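Local coordinates for protein member of DUF4221 family (Bacteroides vulgatus, PDB 3S9J) that is of unknown function but folds as a six-bladed beta-propeller of the DUF4221 family, probably a lipoprotein in its natural form, at residues E159-T164 against G197-S202; E122-P127 against E150-D155. All coordinates share one frame; numbering follows the deposited sequence.

Interaction 1: E159-T164 against G197-S202; sequences EDWPRT and GGYGFS. With FMT (formic acid), chain F; FMT (formic acid), chain E.
Trp161 and Tyr199 meet across backbones that stay well apart, with their CA atoms, the nearest pair of the two segments, 10.1 Å from each other. Residues 161-163 form a short 3-10 segment, and 197-200 lead into the strand 201-206. The outer corner of the indole does the touching. Trp161 CH2 lies 3.8 Å from Tyr199 CG, and CZ3 comes nearly as close to Tyr199 CB. Tyr199 CG lies at the edge of the indole, near its plane. The planes are inclined at 58°, so the rings meet obliquely. Tyr199 CG sits between the backbone N and the carbonyl carbon (chi1 61°), which sets the root of the ring against the tryptophan. In this six-bladed beta-propeller the contact joins two successive four-stranded blades. Trp161 belongs to the loop between strands 144-148 and 165-171 of one blade, and Tyr199 lies just ahead of the first strand of the next. The 3-10 segment is braced locally. Asp160 O accepts from Arg163 N and Thr164 OG1 on opposite faces of its plane. Arg163 NH2 makes a salt bridge to Asp160 OD1 at 3.1 Å. Arg163 NE gives a nearly straight bond to a formic acid O1, 3.1 Å away and in the guanidinium plane. A second formic acid is held by Gly198 N and Gly200 N, either side of Tyr199 in sequence.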
ATOM      1  N   GLU A 159      10.175   2.215 -25.430  1.00 44.82           N
ATOM      2  CA  GLU A 159      10.611   3.598 -25.382  1.00 46.37           C
ATOM      3  C   GLU A 159       9.719   4.458 -24.504  1.00 42.01           C
ATOM      4  O   GLU A 159      10.145   5.513 -24.053  1.00 42.36           O
ATOM      5  CB  GLU A 159      10.619   4.222 -26.783  1.00 48.46           C
ATOM      6  CG  GLU A 159      11.717   3.688 -27.700  1.00 59.67           C
ATOM      7  CD  GLU A 159      11.401   2.318 -28.302  1.00 69.56           C
ATOM      8  OE1 GLU A 159      10.208   1.918 -28.307  1.00 53.24           O
ATOM      9  OE2 GLU A 159      12.357   1.655 -28.778  1.00 72.66           O
ATOM     10  N   ASP A 160       8.480   4.025 -24.295  1.00 39.59           N
ATOM     11  CA  ASP A 160       7.524   4.826 -23.554  1.00 36.96           C
ATOM     12  C   ASP A 160       7.778   4.827 -22.054  1.00 35.42           C
ATOM     13  O   ASP A 160       7.500   5.819 -21.413  1.00 34.77           O
ATOM     14  CB  ASP A 160       6.106   4.353 -23.850  1.00 37.63           C
ATOM     15  CG  ASP A 160       5.730   4.544 -25.297  1.00 45.38           C
ATOM     16  OD1 ASP A 160       6.050   5.621 -25.828  1.00 48.30           O
ATOM     17  OD2 ASP A 160       5.111   3.636 -25.899  1.00 44.29           O
ATOM     18  N   TRP A 161       8.281   3.723 -21.494  1.00 33.60           N
ATOM     19  CA  TRP A 161       8.427   3.607 -20.032  1.00 33.44           C
ATOM     20  C   TRP A 161       9.241   4.770 -19.419  1.00 34.30           C
ATOM     21  O   TRP A 161       8.758   5.426 -18.479  1.00 32.33           O
ATOM     22  CB  TRP A 161       8.951   2.211 -19.607  1.00 32.99           C
ATOM     23  CG  TRP A 161       7.947   1.133 -19.980  1.00 33.03           C
ATOM     24  CD1 TRP A 161       7.929   0.393 -21.136  1.00 32.57           C
ATOM     25  CD2 TRP A 161       6.760   0.777 -19.258  1.00 30.67           C
ATOM     26  NE1 TRP A 161       6.832  -0.430 -21.155  1.00 33.42           N
ATOM     27  CE2 TRP A 161       6.089  -0.209 -20.019  1.00 32.74           C
ATOM     28  CE3 TRP A 161       6.193   1.199 -18.045  1.00 32.53           C
ATOM     29  CZ2 TRP A 161       4.910  -0.805 -19.587  1.00 35.98           C
ATOM     30  CZ3 TRP A 161       5.014   0.613 -17.617  1.00 32.78           C
ATOM     31  CH2 TRP A 161       4.378  -0.373 -18.392  1.00 33.26           C
ATOM     32  N   PRO A 162      10.441   5.063 -19.963  1.00 36.34           N
ATOM     33  CA  PRO A 162      11.247   6.158 -19.398  1.00 36.75           C
ATOM     34  C   PRO A 162      10.706   7.556 -19.668  1.00 36.42           C
ATOM     35  O   PRO A 162      11.270   8.535 -19.172  1.00 37.85           O
ATOM     36  CB  PRO A 162      12.622   5.996 -20.071  1.00 41.38           C
ATOM     37  CG  PRO A 162      12.614   4.724 -20.759  1.00 43.71           C
ATOM     38  CD  PRO A 162      11.196   4.291 -20.970  1.00 40.57           C
ATOM     39  N   ARG A 163       9.645   7.657 -20.459  1.00 36.85           N
ATOM     40  CA  ARG A 163       8.937   8.922 -20.657  1.00 38.78           C
ATOM     41  C   ARG A 163       7.623   8.984 -19.872  1.00 37.63           C
ATOM     42  O   ARG A 163       6.890   9.964 -19.986  1.00 36.89           O
ATOM     43  CB  ARG A 163       8.636   9.124 -22.145  1.00 41.40           C
ATOM     44  CG  ARG A 163       9.868   9.202 -23.015  1.00 49.34           C
ATOM     45  CD  ARG A 163       9.499   9.786 -24.366  1.00 61.76           C
ATOM     46  NE  ARG A 163       8.748   8.830 -25.182  1.00 65.54           N
ATOM     47  CZ  ARG A 163       9.238   8.176 -26.240  1.00 71.91           C
ATOM     48  NH1 ARG A 163      10.494   8.359 -26.642  1.00 69.50           N
ATOM     49  NH2 ARG A 163       8.461   7.327 -26.907  1.00 70.21           N
ATOM     50  N   THR A 164       7.308   7.937 -19.103  1.00 32.27           N
ATOM     51  CA  THR A 164       6.057   7.893 -18.358  1.00 31.54           C
ATOM     52  C   THR A 164       6.344   8.193 -16.889  1.00 31.37           C
ATOM     53  O   THR A 164       7.204   7.573 -16.279  1.00 28.49           O
ATOM     54  CB  THR A 164       5.394   6.471 -18.503  1.00 33.30           C
ATOM     55  OG1 THR A 164       5.120   6.215 -19.891  1.00 36.19           O
ATOM     56  CG2 THR A 164       4.099   6.348 -17.670  1.00 30.13           C
ATOM     57  N   GLY A 197      -1.421  -6.363 -16.540  1.00 35.23           N
ATOM     58  CA  GLY A 197      -0.826  -5.897 -15.252  1.00 30.49           C
ATOM     59  C   GLY A 197       0.664  -6.165 -15.331  1.00 29.22           C
ATOM     60  O   GLY A 197       1.180  -6.434 -16.422  1.00 32.34           O
ATOM     61  N   GLY A 198       1.358  -6.141 -14.192  1.00 26.20           N
ATOM     62  CA  GLY A 198       2.778  -6.517 -14.154  1.00 25.48           C
ATOM     63  C   GLY A 198       3.727  -5.360 -13.878  1.00 26.77           C
ATOM     64  O   GLY A 198       4.899  -5.567 -13.610  1.00 26.79           O
ATOM     65  N   TYR A 199       3.214  -4.125 -13.917  1.00 24.92           N
ATOM     66  CA  TYR A 199       4.075  -2.947 -13.733  1.00 25.95           C
ATOM     67  C   TYR A 199       3.775  -2.211 -12.427  1.00 24.80           C
ATOM     68  O   TYR A 199       4.200  -1.085 -12.241  1.00 25.52           O
ATOM     69  CB  TYR A 199       3.988  -1.988 -14.927  1.00 27.25           C
ATOM     70  CG  TYR A 199       2.631  -1.415 -15.190  1.00 29.31           C
ATOM     71  CD1 TYR A 199       1.715  -2.089 -15.978  1.00 32.94           C
ATOM     72  CD2 TYR A 199       2.259  -0.179 -14.664  1.00 33.36           C
ATOM     73  CE1 TYR A 199       0.454  -1.577 -16.225  1.00 39.93           C
ATOM     74  CE2 TYR A 199       0.988   0.339 -14.905  1.00 34.75           C
ATOM     75  CZ  TYR A 199       0.091  -0.371 -15.690  1.00 43.70           C
ATOM     76  OH  TYR A 199      -1.171   0.102 -15.965  1.00 54.65           O
ATOM     77  N   GLY A 200       3.113  -2.887 -11.503  1.00 23.16           N
ATOM     78  CA  GLY A 200       2.779  -2.303 -10.226  1.00 25.01           C
ATOM     79  C   GLY A 200       3.987  -2.085  -9.348  1.00 24.19           C
ATOM     80  O   GLY A 200       5.020  -2.787  -9.465  1.00 23.17           O
ATOM     81  N   PHE A 201       3.841  -1.143  -8.425  1.00 22.64           N
ATOM     82  CA  PHE A 201       4.840  -0.937  -7.390  1.00 22.79           C
ATOM     83  C   PHE A 201       4.215  -0.463  -6.102  1.00 21.72           C
ATOM     84  O   PHE A 201       3.144   0.141  -6.111  1.00 23.94           O
ATOM     85  CB  PHE A 201       5.938   0.047  -7.813  1.00 26.95           C
ATOM     86  CG  PHE A 201       5.476   1.473  -8.035  1.00 24.94           C
ATOM     87  CD1 PHE A 201       5.005   1.885  -9.274  1.00 22.33           C
ATOM     88  CD2 PHE A 201       5.604   2.419  -7.030  1.00 25.75           C
ATOM     89  CE1 PHE A 201       4.637   3.206  -9.501  1.00 26.58           C
ATOM     90  CE2 PHE A 201       5.234   3.748  -7.247  1.00 26.06           C
ATOM     91  CZ  PHE A 201       4.737   4.135  -8.468  1.00 25.99           C
ATOM     92  N   SER A 202       4.904  -0.743  -5.006  1.00 21.94           N
ATOM     93  CA  SER A 202       4.597  -0.203  -3.696  1.00 22.61           C
ATOM     94  C   SER A 202       5.624   0.867  -3.388  1.00 22.23           C
ATOM     95  O   SER A 202       6.715   0.896  -3.968  1.00 25.64           O
ATOM     96  CB  SER A 202       4.629  -1.346  -2.659  1.00 22.25           C
ATOM     97  OG  SER A 202       4.494  -0.897  -1.305  1.00 22.36           O
TER
HETATM   98  C   FMT F 404       0.802  -5.596 -10.888  1.00 34.50           C
HETATM   99  O1  FMT F 404      -0.094  -5.697 -11.723  1.00 36.26           O
HETATM  100  O2  FMT F 404       1.991  -5.585 -11.187  1.00 29.49           O
HETATM  101  C   FMT E 403       4.515   8.644 -24.516  1.00 83.59           C
HETATM  102  O1  FMT E 403       5.723   8.409 -24.535  1.00 83.42           O
HETATM  103  O2  FMT E 403       3.844   8.508 -23.492  1.00 83.45           O

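Interaction 2: E122-P127 against E150-D155; sequences EGRFTP and EILKPD. With FMT (formic acid), chain L.
Arg124 and Leu152 make the one direct hydrogen bond between these two irregular segments, whose backbones come nearest at Pro127 and Glu150, with CA atoms 6.8 Å apart. Arg124 NH1 donates to Leu152 O at 2.9 Å. The carbonyl oxygen lies in the guanidinium plane, and the donor sits on one of its lone pairs, though the N-H...O angle is a bent 143°. The arginine chain runs out from the backbone and then turns at chi3 (-78°), which brings the guanidinium across to the leucine. Leu152 packs against the same group: CB is 3.6 Å from Arg124 NH2, and CD2 lies over one guanidinium face. The arginine also has a second conformer, so this packing holds for one of the two. Arg124 NE and NH2 both donate to O2 of a formic acid, while Glu122 N binds O1 at 3.1 Å. Thr120 OG1 also bonds to this formic acid, which probably comes from the crystallisation liquor. Both segments are loops of the beta-propeller: 122-127 runs from the last strand of one blade toward 139-141, the first of the next, and 150-155 follows the second strand of that next blade. At the other end, the carboxylate of Glu150 lies against the Pro127 ring, with OE1 3.5 Å from CG. In this one of its two conformers, the Glu150 chain is extended at chi2 (-175°), which carries the carboxylate out to the proline; OE2 makes a salt bridge to Arg148. A water ties the backbones here. It donates to Thr126 OG1 and to Pro127 O at 2.7 Å, and accepts from Glu150 N.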
ATOM      1  N   GLU A 122      -3.444  17.915 -19.178  1.00 35.59           N
ATOM      2  CA  GLU A 122      -4.251  18.036 -20.395  1.00 35.97           C
ATOM      3  C   GLU A 122      -5.740  17.718 -20.229  1.00 38.02           C
ATOM      4  O   GLU A 122      -6.501  17.833 -21.201  1.00 39.43           O
ATOM      5  CB  GLU A 122      -3.665  17.183 -21.520  1.00 37.49           C
ATOM      6  CG  GLU A 122      -2.398  17.737 -22.080  1.00 38.54           C
ATOM      7  CD  GLU A 122      -2.618  19.111 -22.730  1.00 44.46           C
ATOM      8  OE1 GLU A 122      -3.519  19.234 -23.588  1.00 42.70           O
ATOM      9  OE2 GLU A 122      -1.906  20.055 -22.349  1.00 44.60           O
ATOM     10  N   GLY A 123      -6.162  17.332 -19.022  1.00 32.70           N
ATOM     11  CA  GLY A 123      -7.570  17.184 -18.726  1.00 33.17           C
ATOM     12  C   GLY A 123      -8.074  15.745 -18.906  1.00 34.35           C
ATOM     13  O   GLY A 123      -9.278  15.538 -18.980  1.00 36.79           O
ATOM     14  N   ARG A 124      -7.163  14.777 -18.892  1.00 32.83           N
ATOM     15  CA  ARG A 124      -7.534  13.365 -19.038  0.50 34.06           C
ATOM     16  C   ARG A 124      -7.762  12.691 -17.689  1.00 33.93           C
ATOM     17  O   ARG A 124      -7.166  13.068 -16.663  1.00 28.86           O
ATOM     18  CB  ARG A 124      -6.454  12.603 -19.800  0.50 34.98           C
ATOM     19  CG  ARG A 124      -6.418  12.890 -21.291  0.50 38.06           C
ATOM     20  CD  ARG A 124      -5.594  11.817 -21.994  0.50 43.68           C
ATOM     21  NE  ARG A 124      -4.161  12.034 -21.820  0.50 49.61           N
ATOM     22  CZ  ARG A 124      -3.242  11.088 -21.975  0.50 56.91           C
ATOM     23  NH1 ARG A 124      -3.611   9.849 -22.292  0.50 50.32           N
ATOM     24  NH2 ARG A 124      -1.958  11.383 -21.804  0.50 60.51           N
ATOM     25  N   PHE A 125      -8.631  11.684 -17.690  1.00 31.97           N
ATOM     26  CA  PHE A 125      -8.812  10.854 -16.523  1.00 29.97           C
ATOM     27  C   PHE A 125      -7.494  10.185 -16.196  1.00 27.99           C
ATOM     28  O   PHE A 125      -6.809   9.671 -17.083  1.00 30.32           O
ATOM     29  CB  PHE A 125      -9.873   9.772 -16.775  1.00 31.48           C
ATOM     30  CG  PHE A 125      -9.986   8.797 -15.641  1.00 31.40           C
ATOM     31  CD1 PHE A 125     -10.797   9.079 -14.551  1.00 35.17           C
ATOM     32  CD2 PHE A 125      -9.234   7.636 -15.643  1.00 34.45           C
ATOM     33  CE1 PHE A 125     -10.873   8.184 -13.476  1.00 31.05           C
ATOM     34  CE2 PHE A 125      -9.303   6.745 -14.562  1.00 36.96           C
ATOM     35  CZ  PHE A 125     -10.130   7.044 -13.485  1.00 36.89           C
ATOM     36  N   THR A 126      -7.153  10.152 -14.904  1.00 27.65           N
ATOM     37  CA  THR A 126      -5.988   9.401 -14.431  1.00 29.48           C
ATOM     38  C   THR A 126      -6.364   8.732 -13.097  1.00 28.28           C
ATOM     39  O   THR A 126      -7.004   9.362 -12.253  1.00 26.58           O
ATOM     40  CB  THR A 126      -4.702  10.307 -14.294  1.00 30.26           C
ATOM     41  OG1 THR A 126      -3.620   9.529 -13.798  1.00 37.80           O
ATOM     42  CG2 THR A 126      -4.929  11.484 -13.379  1.00 31.63           C
ATOM     43  N   PRO A 127      -6.014   7.436 -12.921  1.00 28.28           N
ATOM     44  CA  PRO A 127      -6.401   6.793 -11.651  1.00 27.71           C
ATOM     45  C   PRO A 127      -5.854   7.520 -10.421  1.00 27.53           C
ATOM     46  O   PRO A 127      -4.683   7.858 -10.381  1.00 26.93           O
ATOM     47  CB  PRO A 127      -5.834   5.371 -11.779  1.00 28.78           C
ATOM     48  CG  PRO A 127      -5.897   5.108 -13.280  1.00 34.85           C
ATOM     49  CD  PRO A 127      -5.556   6.451 -13.925  1.00 30.42           C
ATOM     50  N   GLU A 150      -0.406   5.860 -13.142  1.00 34.57           N
ATOM     51  CA  GLU A 150      -0.392   4.686 -14.019  0.60 38.83           C
ATOM     52  C   GLU A 150      -0.054   5.119 -15.464  1.00 39.57           C
ATOM     53  O   GLU A 150       0.127   6.314 -15.748  1.00 39.73           O
ATOM     54  CB  GLU A 150      -1.736   3.927 -13.899  0.60 38.80           C
ATOM     55  CG  GLU A 150      -1.966   3.268 -12.500  0.60 38.19           C
ATOM     56  CD  GLU A 150      -3.234   2.417 -12.421  0.60 40.38           C
ATOM     57  OE1 GLU A 150      -3.887   2.264 -13.471  0.60 50.67           O
ATOM     58  OE2 GLU A 150      -3.591   1.903 -11.321  0.60 34.18           O
ATOM     59  N   ILE A 151       0.081   4.151 -16.378  1.00 40.06           N
ATOM     60  CA  ILE A 151       0.405   4.457 -17.775  1.00 41.91           C
ATOM     61  C   ILE A 151      -0.731   5.197 -18.521  1.00 45.02           C
ATOM     62  O   ILE A 151      -1.892   5.014 -18.219  1.00 45.89           O
ATOM     63  CB  ILE A 151       0.815   3.176 -18.551  1.00 42.54           C
ATOM     64  CG1 ILE A 151      -0.337   2.167 -18.561  1.00 41.48           C
ATOM     65  CG2 ILE A 151       2.072   2.582 -17.911  1.00 37.29           C
ATOM     66  CD1 ILE A 151      -0.100   0.924 -19.404  1.00 42.82           C
ATOM     67  N   LEU A 152      -0.376   6.022 -19.497  1.00 51.54           N
ATOM     68  CA  LEU A 152      -1.349   6.922 -20.138  1.00 55.33           C
ATOM     69  C   LEU A 152      -1.825   6.420 -21.498  1.00 56.05           C
ATOM     70  O   LEU A 152      -2.568   7.104 -22.202  1.00 57.38           O
ATOM     71  CB  LEU A 152      -0.762   8.333 -20.267  1.00 57.57           C
ATOM     72  CG  LEU A 152      -0.631   9.139 -18.961  1.00 60.69           C
ATOM     73  CD1 LEU A 152      -0.095  10.550 -19.281  1.00 62.78           C
ATOM     74  CD2 LEU A 152      -1.966   9.184 -18.153  1.00 59.02           C
ATOM     75  N   LYS A 153      -1.395   5.225 -21.866  1.00 55.57           N
ATOM     76  CA  LYS A 153      -1.841   4.625 -23.109  1.00 56.45           C
ATOM     77  C   LYS A 153      -1.708   3.125 -22.980  1.00 54.86           C
ATOM     78  O   LYS A 153      -0.764   2.646 -22.358  1.00 53.61           O
ATOM     79  CB  LYS A 153      -1.041   5.164 -24.290  1.00 60.01           C
ATOM     80  CG  LYS A 153       0.414   4.744 -24.364  1.00 59.61           C
ATOM     81  CD  LYS A 153       0.996   5.212 -25.673  1.00 61.15           C
ATOM     82  CE  LYS A 153       2.317   4.551 -25.991  1.00 65.69           C
ATOM     83  NZ  LYS A 153       2.589   4.488 -27.459  1.00 59.33           N
ATOM     84  N   PRO A 154      -2.661   2.378 -23.560  1.00 54.16           N
ATOM     85  CA  PRO A 154      -2.716   0.951 -23.346  1.00 51.11           C
ATOM     86  C   PRO A 154      -1.577   0.151 -24.020  1.00 48.24           C
ATOM     87  O   PRO A 154      -1.194  -0.905 -23.498  1.00 46.25           O
ATOM     88  CB  PRO A 154      -4.070   0.565 -23.950  1.00 53.40           C
ATOM     89  CG  PRO A 154      -4.281   1.548 -25.039  1.00 56.93           C
ATOM     90  CD  PRO A 154      -3.661   2.829 -24.550  1.00 55.31           C
ATOM     91  N   ASP A 155      -1.059   0.645 -25.150  1.00 46.32           N
ATOM     92  CA  ASP A 155      -0.077  -0.100 -25.969  1.00 46.67           C
ATOM     93  C   ASP A 155       1.349   0.447 -25.813  1.00 45.81           C
ATOM     94  O   ASP A 155       1.916   1.088 -26.710  1.00 48.61           O
ATOM     95  CB  ASP A 155      -0.490  -0.109 -27.453  1.00 50.35           C
ATOM     96  CG  ASP A 155      -0.633   1.298 -28.048  1.00 55.53           C
ATOM     97  OD1 ASP A 155      -1.155   2.191 -27.339  1.00 55.35           O
ATOM     98  OD2 ASP A 155      -0.219   1.497 -29.218  1.00 61.43           O
TER
HETATM   99  C   FMT L 410      -1.553  14.614 -20.088  1.00 44.99           C
HETATM  100  O1  FMT L 410      -1.293  15.681 -19.482  1.00 44.08           O
HETATM  101  O2  FMT L 410      -2.700  14.155 -20.291  1.00 44.05           O
HETATM  102  O   HOH W   1      -2.882   7.437 -12.380  1.00 35.93           O

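The two contacts lie side by side, centres about 12 Å apart and on the same side of the chain's centre. The loop between strands 144-148 and 165-171 serves both. Its 150-155 part meets residues 122-127, and its 159-164 part meets residues 197-202. Ile151 fills the seam: its CG2 is 3.6 Å from Trp161 CZ3, and its CG1 is 3.4 Å from Tyr199 OH. A salt bridge, Lys153 NZ to Asp160 OD2 at 3.1 Å, also links the contacts. Glycerol lies near Tyr199 and Glu150. It and the formic acids probably come from the crystallisation liquor, and no function can be read from them alone. The residues of the sodium sites belong to neither interaction.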